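Local coordinates for protein glycine betaine/carnitine/choline ABC transporter (Staphylococcus aureus subsp. aureus Mu50, PDB 3O66) that probably binds glycine betaine, carnitine, choline or a related compound as the substrate-binding component of an ABC-type uptake system, at residues 176-188 / 193-207. Numbering follows the deposited sequence.
Sequences MQIGLVYDALNTE and ALGYSTDGRIAAYDL. With ACT (acetate ion), chain D.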
HETATM    1  N   MSE A 176     -11.253 -17.156   4.373  1.00 30.83           N
HETATM    2  CA  MSE A 176     -10.264 -17.463   5.421  1.00 31.91           C
HETATM    3  C   MSE A 176      -9.539 -16.199   5.870  1.00 32.02           C
HETATM    4  O   MSE A 176      -9.835 -15.128   5.384  1.00 32.35           O
HETATM    5  CB  MSE A 176      -9.235 -18.484   4.904  1.00 30.74           C
HETATM    6  CG  MSE A 176      -8.558 -18.024   3.569  1.00 29.36           C
HETATM    7 SE   MSE A 176      -7.568 -19.438   2.716  0.75 29.00          SE
HETATM    8  CE  MSE A 176      -6.014 -19.479   3.864  1.00 30.38           C
ATOM      9  N   GLN A 177      -8.587 -16.330   6.791  1.00 33.42           N
ATOM     10  CA  GLN A 177      -7.740 -15.201   7.192  1.00 35.03           C
ATOM     11  C   GLN A 177      -6.811 -14.806   6.057  1.00 32.88           C
ATOM     12  O   GLN A 177      -6.035 -15.632   5.569  1.00 31.71           O
ATOM     13  CB  GLN A 177      -6.861 -15.579   8.380  1.00 37.05           C
ATOM     14  CG  GLN A 177      -7.537 -15.614   9.711  1.00 43.58           C
ATOM     15  CD  GLN A 177      -6.541 -15.374  10.839  1.00 50.12           C
ATOM     16  OE1 GLN A 177      -5.606 -16.169  11.046  1.00 52.62           O
ATOM     17  NE2 GLN A 177      -6.723 -14.264  11.562  1.00 53.42           N
ATOM     18  N   ILE A 178      -6.871 -13.537   5.667  1.00 32.60           N
ATOM     19  CA  ILE A 178      -6.093 -13.021   4.549  1.00 31.28           C
ATOM     20  C   ILE A 178      -4.592 -13.307   4.761  1.00 30.23           C
ATOM     21  O   ILE A 178      -3.875 -13.669   3.821  1.00 29.53           O
ATOM     22  CB  ILE A 178      -6.413 -11.494   4.330  1.00 31.91           C
ATOM     23  CG1 ILE A 178      -5.664 -10.915   3.139  1.00 32.13           C
ATOM     24  CG2 ILE A 178      -6.054 -10.699   5.557  1.00 34.56           C
ATOM     25  CD1 ILE A 178      -5.806 -11.652   1.934  1.00 31.84           C
ATOM     26  N   GLY A 179      -4.145 -13.190   6.002  1.00 30.18           N
ATOM     27  CA  GLY A 179      -2.744 -13.444   6.381  1.00 31.39           C
ATOM     28  C   GLY A 179      -2.227 -14.826   5.993  1.00 30.36           C
ATOM     29  O   GLY A 179      -1.026 -15.001   5.784  1.00 31.11           O
ATOM     30  N   LEU A 180      -3.143 -15.785   5.879  1.00 29.61           N
ATOM     31  CA  LEU A 180      -2.820 -17.179   5.578  1.00 29.69           C
ATOM     32  C   LEU A 180      -2.925 -17.621   4.097  1.00 28.74           C
ATOM     33  O   LEU A 180      -2.540 -18.755   3.776  1.00 28.09           O
ATOM     34  CB  LEU A 180      -3.653 -18.114   6.457  1.00 30.90           C
ATOM     35  CG  LEU A 180      -3.460 -17.979   7.973  1.00 34.43           C
ATOM     36  CD1 LEU A 180      -4.167 -19.137   8.709  1.00 36.89           C
ATOM     37  CD2 LEU A 180      -1.978 -17.950   8.307  1.00 36.58           C
ATOM     38  N   VAL A 181      -3.406 -16.746   3.203  1.00 27.81           N
ATOM     39  CA  VAL A 181      -3.594 -17.111   1.788  1.00 27.02           C
ATOM     40  C   VAL A 181      -2.274 -17.339   1.043  1.00 26.47           C
ATOM     41  O   VAL A 181      -2.230 -18.170   0.124  1.00 26.85           O
ATOM     42  CB  VAL A 181      -4.532 -16.106   0.992  1.00 26.85           C
ATOM     43  CG1 VAL A 181      -5.872 -15.958   1.696  1.00 26.37           C
ATOM     44  CG2 VAL A 181      -3.846 -14.748   0.730  1.00 26.35           C
ATOM     45  N   TYR A 182      -1.199 -16.648   1.461  1.00 25.97           N
ATOM     46  CA  TYR A 182       0.110 -16.754   0.783  1.00 25.80           C
ATOM     47  C   TYR A 182       0.707 -18.133   0.963  1.00 26.91           C
ATOM     48  O   TYR A 182       1.122 -18.755  -0.023  1.00 27.46           O
ATOM     49  CB  TYR A 182       1.093 -15.661   1.225  1.00 25.64           C
ATOM     50  CG  TYR A 182       0.395 -14.332   1.279  1.00 24.97           C
ATOM     51  CD1 TYR A 182       0.125 -13.609   0.098  1.00 22.23           C
ATOM     52  CD2 TYR A 182      -0.067 -13.836   2.505  1.00 22.54           C
ATOM     53  CE1 TYR A 182      -0.559 -12.405   0.143  1.00 22.00           C
ATOM     54  CE2 TYR A 182      -0.745 -12.626   2.569  1.00 22.36           C
ATOM     55  CZ  TYR A 182      -0.997 -11.918   1.406  1.00 20.58           C
ATOM     56  OH  TYR A 182      -1.702 -10.734   1.554  1.00 20.65           O
ATOM     57  N   ASP A 183       0.717 -18.622   2.195  1.00 28.00           N
ATOM     58  CA  ASP A 183       1.217 -19.967   2.463  1.00 28.90           C
ATOM     59  C   ASP A 183       0.290 -21.057   1.903  1.00 28.17           C
ATOM     60  O   ASP A 183       0.762 -22.092   1.433  1.00 28.37           O
ATOM     61  CB  ASP A 183       1.463 -20.146   3.956  1.00 30.73           C
ATOM     62  CG  ASP A 183       2.616 -19.301   4.453  1.00 34.08           C
ATOM     63  OD1 ASP A 183       3.689 -19.316   3.822  1.00 36.17           O
ATOM     64  OD2 ASP A 183       2.457 -18.603   5.468  1.00 38.11           O
ATOM     65  N   ALA A 184      -1.023 -20.815   1.926  1.00 27.31           N
ATOM     66  CA  ALA A 184      -1.982 -21.768   1.349  1.00 27.48           C
ATOM     67  C   ALA A 184      -1.770 -21.900  -0.175  1.00 26.42           C
ATOM     68  O   ALA A 184      -1.880 -22.987  -0.767  1.00 25.92           O
ATOM     69  CB  ALA A 184      -3.419 -21.328   1.688  1.00 27.66           C
ATOM     70  N   LEU A 185      -1.421 -20.803  -0.814  1.00 25.69           N
ATOM     71  CA  LEU A 185      -1.047 -20.837  -2.239  1.00 25.52           C
ATOM     72  C   LEU A 185       0.313 -21.541  -2.437  1.00 26.12           C
ATOM     73  O   LEU A 185       0.469 -22.402  -3.317  1.00 26.53           O
ATOM     74  CB  LEU A 185      -1.034 -19.406  -2.773  1.00 25.33           C
ATOM     75  CG  LEU A 185      -1.204 -19.013  -4.226  1.00 26.57           C
ATOM     76  CD1 LEU A 185      -2.430 -19.653  -4.904  1.00 22.46           C
ATOM     77  CD2 LEU A 185      -1.224 -17.461  -4.314  1.00 28.34           C
ATOM     78  N   ASN A 186       1.282 -21.208  -1.587  1.00 25.76           N
ATOM     79  CA  ASN A 186       2.621 -21.764  -1.687  1.00 26.96           C
ATOM     80  C   ASN A 186       2.619 -23.278  -1.508  1.00 27.49           C
ATOM     81  O   ASN A 186       3.393 -23.993  -2.170  1.00 27.67           O
ATOM     82  CB  ASN A 186       3.524 -21.114  -0.650  1.00 27.58           C
ATOM     83  CG  ASN A 186       5.001 -21.363  -0.913  1.00 29.35           C
ATOM     84  OD1 ASN A 186       5.469 -21.263  -2.040  1.00 29.88           O
ATOM     85  ND2 ASN A 186       5.746 -21.635   0.144  1.00 30.76           N
ATOM     86  N   THR A 187       1.731 -23.759  -0.638  1.00 27.84           N
ATOM     87  CA  THR A 187       1.638 -25.190  -0.322  1.00 28.30           C
ATOM     88  C   THR A 187       0.656 -25.913  -1.237  1.00 27.82           C
ATOM     89  O   THR A 187       0.446 -27.125  -1.095  1.00 28.15           O
ATOM     90  CB  THR A 187       1.261 -25.454   1.161  1.00 29.49           C
ATOM     91  OG1 THR A 187      -0.028 -24.868   1.454  1.00 29.56           O
ATOM     92  CG2 THR A 187       2.353 -24.901   2.118  1.00 29.41           C
ATOM     93  N   GLU A 188       0.080 -25.172  -2.190  1.00 26.65           N
ATOM     94  CA  GLU A 188      -0.827 -25.722  -3.197  1.00 27.50           C
ATOM     95  C   GLU A 188      -2.168 -26.187  -2.609  1.00 27.21           C
ATOM     96  O   GLU A 188      -2.865 -27.021  -3.226  1.00 27.06           O
ATOM     97  CB  GLU A 188      -0.140 -26.838  -4.051  1.00 28.53           C
ATOM     98  CG  GLU A 188       1.173 -26.328  -4.684  1.00 34.56           C
ATOM     99  CD  GLU A 188       1.559 -27.004  -5.976  1.00 42.50           C
ATOM    100  OE1 GLU A 188       0.668 -27.381  -6.762  1.00 45.47           O
ATOM    101  OE2 GLU A 188       2.780 -27.138  -6.228  1.00 48.12           O
ATOM    102  N   ALA A 193      -5.385 -16.897  -4.940  1.00 20.75           N
ATOM    103  CA  ALA A 193      -5.654 -16.211  -3.689  1.00 20.68           C
ATOM    104  C   ALA A 193      -5.976 -14.760  -4.015  1.00 20.97           C
ATOM    105  O   ALA A 193      -5.400 -14.182  -4.967  1.00 21.91           O
ATOM    106  CB  ALA A 193      -4.428 -16.282  -2.755  1.00 20.90           C
ATOM    107  N   LEU A 194      -6.916 -14.189  -3.276  1.00 20.23           N
ATOM    108  CA  LEU A 194      -7.086 -12.740  -3.281  1.00 20.33           C
ATOM    109  C   LEU A 194      -6.301 -12.204  -2.078  1.00 20.23           C
ATOM    110  O   LEU A 194      -6.746 -12.310  -0.923  1.00 22.39           O
ATOM    111  CB  LEU A 194      -8.563 -12.385  -3.168  1.00 20.61           C
ATOM    112  CG  LEU A 194      -8.853 -10.872  -3.276  1.00 22.17           C
ATOM    113  CD1 LEU A 194      -8.465 -10.286  -4.677  1.00 20.72           C
ATOM    114  CD2 LEU A 194     -10.303 -10.695  -2.987  1.00 23.59           C
ATOM    115  N   GLY A 195      -5.132 -11.646  -2.335  1.00 19.90           N
ATOM    116  CA  GLY A 195      -4.165 -11.266  -1.257  1.00 19.69           C
ATOM    117  C   GLY A 195      -3.936  -9.776  -1.330  1.00 20.37           C
ATOM    118  O   GLY A 195      -4.578  -9.109  -2.122  1.00 21.92           O
ATOM    119  N   TYR A 196      -3.060  -9.232  -0.494  1.00 21.23           N
ATOM    120  CA  TYR A 196      -2.651  -7.843  -0.649  1.00 21.44           C
ATOM    121  C   TYR A 196      -1.429  -7.777  -1.562  1.00 21.34           C
ATOM    122  O   TYR A 196      -0.502  -8.599  -1.433  1.00 21.47           O
ATOM    123  CB  TYR A 196      -2.277  -7.263   0.710  1.00 22.98           C
ATOM    124  CG  TYR A 196      -3.450  -6.806   1.526  1.00 24.09           C
ATOM    125  CD1 TYR A 196      -4.196  -5.676   1.138  1.00 28.46           C
ATOM    126  CD2 TYR A 196      -3.816  -7.472   2.692  1.00 27.36           C
ATOM    127  CE1 TYR A 196      -5.280  -5.229   1.900  1.00 29.41           C
ATOM    128  CE2 TYR A 196      -4.888  -7.029   3.464  1.00 28.28           C
ATOM    129  CZ  TYR A 196      -5.618  -5.926   3.060  1.00 31.67           C
ATOM    130  OH  TYR A 196      -6.674  -5.503   3.829  1.00 34.17           O
ATOM    131  N   SER A 197      -1.410  -6.797  -2.450  1.00 20.20           N
ATOM    132  CA  SER A 197      -0.418  -6.757  -3.543  1.00 21.67           C
ATOM    133  C   SER A 197       1.009  -6.409  -3.124  1.00 21.84           C
ATOM    134  O   SER A 197       1.914  -6.483  -3.959  1.00 23.29           O
ATOM    135  CB  SER A 197      -0.890  -5.769  -4.608  1.00 20.99           C
ATOM    136  OG  SER A 197      -0.948  -4.472  -4.025  1.00 23.10           O
ATOM    137  N   THR A 198       1.240  -6.026  -1.860  1.00 21.98           N
ATOM    138  CA  THR A 198       2.615  -5.737  -1.437  1.00 21.32           C
ATOM    139  C   THR A 198       3.155  -6.701  -0.380  1.00 22.24           C
ATOM    140  O   THR A 198       4.242  -6.472   0.186  1.00 22.75           O
ATOM    141  CB  THR A 198       2.804  -4.301  -0.887  1.00 23.35           C
ATOM    142  OG1 THR A 198       1.928  -4.107   0.231  1.00 20.97           O
ATOM    143  CG2 THR A 198       2.587  -3.246  -1.951  1.00 22.76           C
ATOM    144  N   ASP A 199       2.401  -7.767  -0.088  1.00 21.10           N
ATOM    145  CA  ASP A 199       2.832  -8.689   0.966  1.00 22.56           C
ATOM    146  C   ASP A 199       4.219  -9.254   0.657  1.00 22.37           C
ATOM    147  O   ASP A 199       4.488  -9.688  -0.469  1.00 22.40           O
ATOM    148  CB  ASP A 199       1.793  -9.815   1.216  1.00 21.77           C
ATOM    149  CG  ASP A 199       2.082 -10.565   2.482  1.00 24.66           C
ATOM    150  OD1 ASP A 199       1.485 -10.219   3.530  1.00 27.63           O
ATOM    151  OD2 ASP A 199       2.962 -11.470   2.451  1.00 25.84           O
ATOM    152  N   GLY A 200       5.113  -9.221   1.636  1.00 23.83           N
ATOM    153  CA  GLY A 200       6.458  -9.764   1.455  1.00 25.04           C
ATOM    154  C   GLY A 200       6.521 -11.208   0.965  1.00 25.44           C
ATOM    155  O   GLY A 200       7.512 -11.647   0.375  1.00 26.46           O
ATOM    156  N   ARG A 201       5.489 -11.982   1.236  1.00 25.37           N
ATOM    157  CA  ARG A 201       5.522 -13.376   0.812  1.00 25.22           C
ATOM    158  C   ARG A 201       5.407 -13.497  -0.697  1.00 24.63           C
ATOM    159  O   ARG A 201       5.769 -14.531  -1.282  1.00 25.74           O
ATOM    160  CB  ARG A 201       4.501 -14.228   1.583  1.00 25.59           C
ATOM    161  CG  ARG A 201       4.965 -14.470   3.034  1.00 27.70           C
ATOM    162  CD  ARG A 201       3.822 -14.879   3.940  1.00 29.15           C
ATOM    163  NE  ARG A 201       2.887 -13.765   4.173  1.00 28.46           N
ATOM    164  CZ  ARG A 201       2.145 -13.664   5.273  1.00 29.50           C
ATOM    165  NH1 ARG A 201       1.315 -12.644   5.441  1.00 29.31           N
ATOM    166  NH2 ARG A 201       2.235 -14.609   6.210  1.00 29.87           N
ATOM    167  N   ILE A 202       4.931 -12.436  -1.342  1.00 23.05           N
ATOM    168  CA  ILE A 202       4.925 -12.428  -2.806  1.00 22.53           C
ATOM    169  C   ILE A 202       6.378 -12.495  -3.298  1.00 22.95           C
ATOM    170  O   ILE A 202       6.682 -13.198  -4.260  1.00 22.25           O
ATOM    171  CB  ILE A 202       4.220 -11.175  -3.369  1.00 21.99           C
ATOM    172  CG1 ILE A 202       2.708 -11.224  -3.051  1.00 21.87           C
ATOM    173  CG2 ILE A 202       4.453 -11.082  -4.854  1.00 21.72           C
ATOM    174  CD1 ILE A 202       1.995  -9.882  -3.215  1.00 23.82           C
ATOM    175  N   ALA A 203       7.271 -11.779  -2.610  1.00 23.97           N
ATOM    176  CA  ALA A 203       8.716 -11.853  -2.893  1.00 26.47           C
ATOM    177  C   ALA A 203       9.305 -13.168  -2.359  1.00 28.19           C
ATOM    178  O   ALA A 203      10.135 -13.808  -3.014  1.00 30.40           O
ATOM    179  CB  ALA A 203       9.483 -10.608  -2.295  1.00 25.54           C
ATOM    180  N   ALA A 204       8.887 -13.599  -1.180  1.00 28.34           N
ATOM    181  CA  ALA A 204       9.511 -14.791  -0.615  1.00 29.91           C
ATOM    182  C   ALA A 204       9.211 -16.047  -1.435  1.00 30.55           C
ATOM    183  O   ALA A 204      10.077 -16.935  -1.552  1.00 31.26           O
ATOM    184  CB  ALA A 204       9.097 -14.990   0.835  1.00 30.63           C
ATOM    185  N   TYR A 205       8.001 -16.107  -2.005  1.00 29.21           N
ATOM    186  CA  TYR A 205       7.519 -17.302  -2.696  1.00 30.48           C
ATOM    187  C   TYR A 205       7.425 -17.112  -4.196  1.00 30.64           C
ATOM    188  O   TYR A 205       6.922 -17.997  -4.907  1.00 31.06           O
ATOM    189  CB  TYR A 205       6.147 -17.719  -2.166  1.00 29.03           C
ATOM    190  CG  TYR A 205       6.092 -17.925  -0.682  1.00 30.49           C
ATOM    191  CD1 TYR A 205       7.245 -18.236   0.051  1.00 33.19           C
ATOM    192  CD2 TYR A 205       4.881 -17.867  -0.010  1.00 30.07           C
ATOM    193  CE1 TYR A 205       7.196 -18.429   1.414  1.00 35.74           C
ATOM    194  CE2 TYR A 205       4.815 -18.070   1.364  1.00 31.81           C
ATOM    195  CZ  TYR A 205       5.976 -18.353   2.064  1.00 34.37           C
ATOM    196  OH  TYR A 205       5.929 -18.553   3.415  1.00 35.45           O
ATOM    197  N   ASP A 206       7.936 -15.978  -4.676  1.00 30.80           N
ATOM    198  CA  ASP A 206       7.943 -15.640  -6.101  1.00 31.79           C
ATOM    199  C   ASP A 206       6.537 -15.815  -6.719  1.00 29.41           C
ATOM    200  O   ASP A 206       6.376 -16.470  -7.743  1.00 30.41           O
ATOM    201  CB  ASP A 206       9.013 -16.478  -6.844  1.00 34.75           C
ATOM    202  CG  ASP A 206       9.397 -15.890  -8.186  1.00 38.94           C
ATOM    203  OD1 ASP A 206       9.230 -14.673  -8.414  1.00 43.21           O
ATOM    204  OD2 ASP A 206       9.877 -16.656  -9.034  1.00 45.85           O
ATOM    205  N   LEU A 207       5.529 -15.255  -6.064  1.00 26.24           N
ATOM    206  CA  LEU A 207       4.131 -15.363  -6.535  1.00 25.09           C
ATOM    207  C   LEU A 207       3.903 -14.383  -7.696  1.00 25.20           C
ATOM    208  O   LEU A 207       4.650 -13.409  -7.840  1.00 25.93           O
ATOM    209  CB  LEU A 207       3.168 -15.073  -5.388  1.00 23.56           C
ATOM    210  CG  LEU A 207       3.242 -15.940  -4.114  1.00 23.88           C
ATOM    211  CD1 LEU A 207       2.248 -15.443  -3.053  1.00 21.88           C
ATOM    212  CD2 LEU A 207       2.963 -17.417  -4.444  1.00 25.78           C
TER
HETATM  213  C   ACT D 323       0.831  -6.049   2.705  1.00 46.71           C
HETATM  214  O   ACT D 323       0.383  -5.613   1.603  1.00 46.54           O
HETATM  215  OXT ACT D 323       1.938  -5.588   3.121  1.00 46.53           O
HETATM  216  CH3 ACT D 323       0.067  -7.074   3.500  1.00 46.36           C
HETATM  217  O   HOH W   1      -1.344  -9.588   3.914  1.00 30.89           O
HETATM  218  O   HOH W   2       4.319 -17.092   6.647  1.00 39.64           O
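Y182 OH is held by two groups: Y196 N, in the plane of the ring, donates to it at 2.9 Å and nearly straight (171°), and a water joins it to D199 OD1. A tyrosine suits this place because its flat ring is sandwiched between V181 CG2 and the D199 carboxylate while its hydroxyl reaches the backbone where strand 192-196 ends. The carboxylate stacks offset toward the rim of its face, 14° from parallel, and D199 CB makes a CH-pi contact 3.9 Å from the ring centroid.

D199 is the N-cap of helix 200-204: its OD2 accepts from R201 N and, on the other face of the carboxylate plane, from R201 NE at 2.9 Å. Because the arginine chain bends at chi3 (-70°), NE and NH1 meet the two carboxylate oxygens side-on, and the guanidinium lies against Y182 CD2. Further along, N186 lays its amide flat on the Y205 ring, the planes 2° apart. A193, with only a methyl group, lets V181 CB approach its CB to 3.8 Å, and L185 CD2 meets both A193 CB and L207 CD2.

Strand 172-176, helix 181-186 and strand 192-196 form a beta-alpha-beta crossover whose parallel strands flank 144-148, consistent with an alpha/beta lobe of the substrate-binding-protein fold.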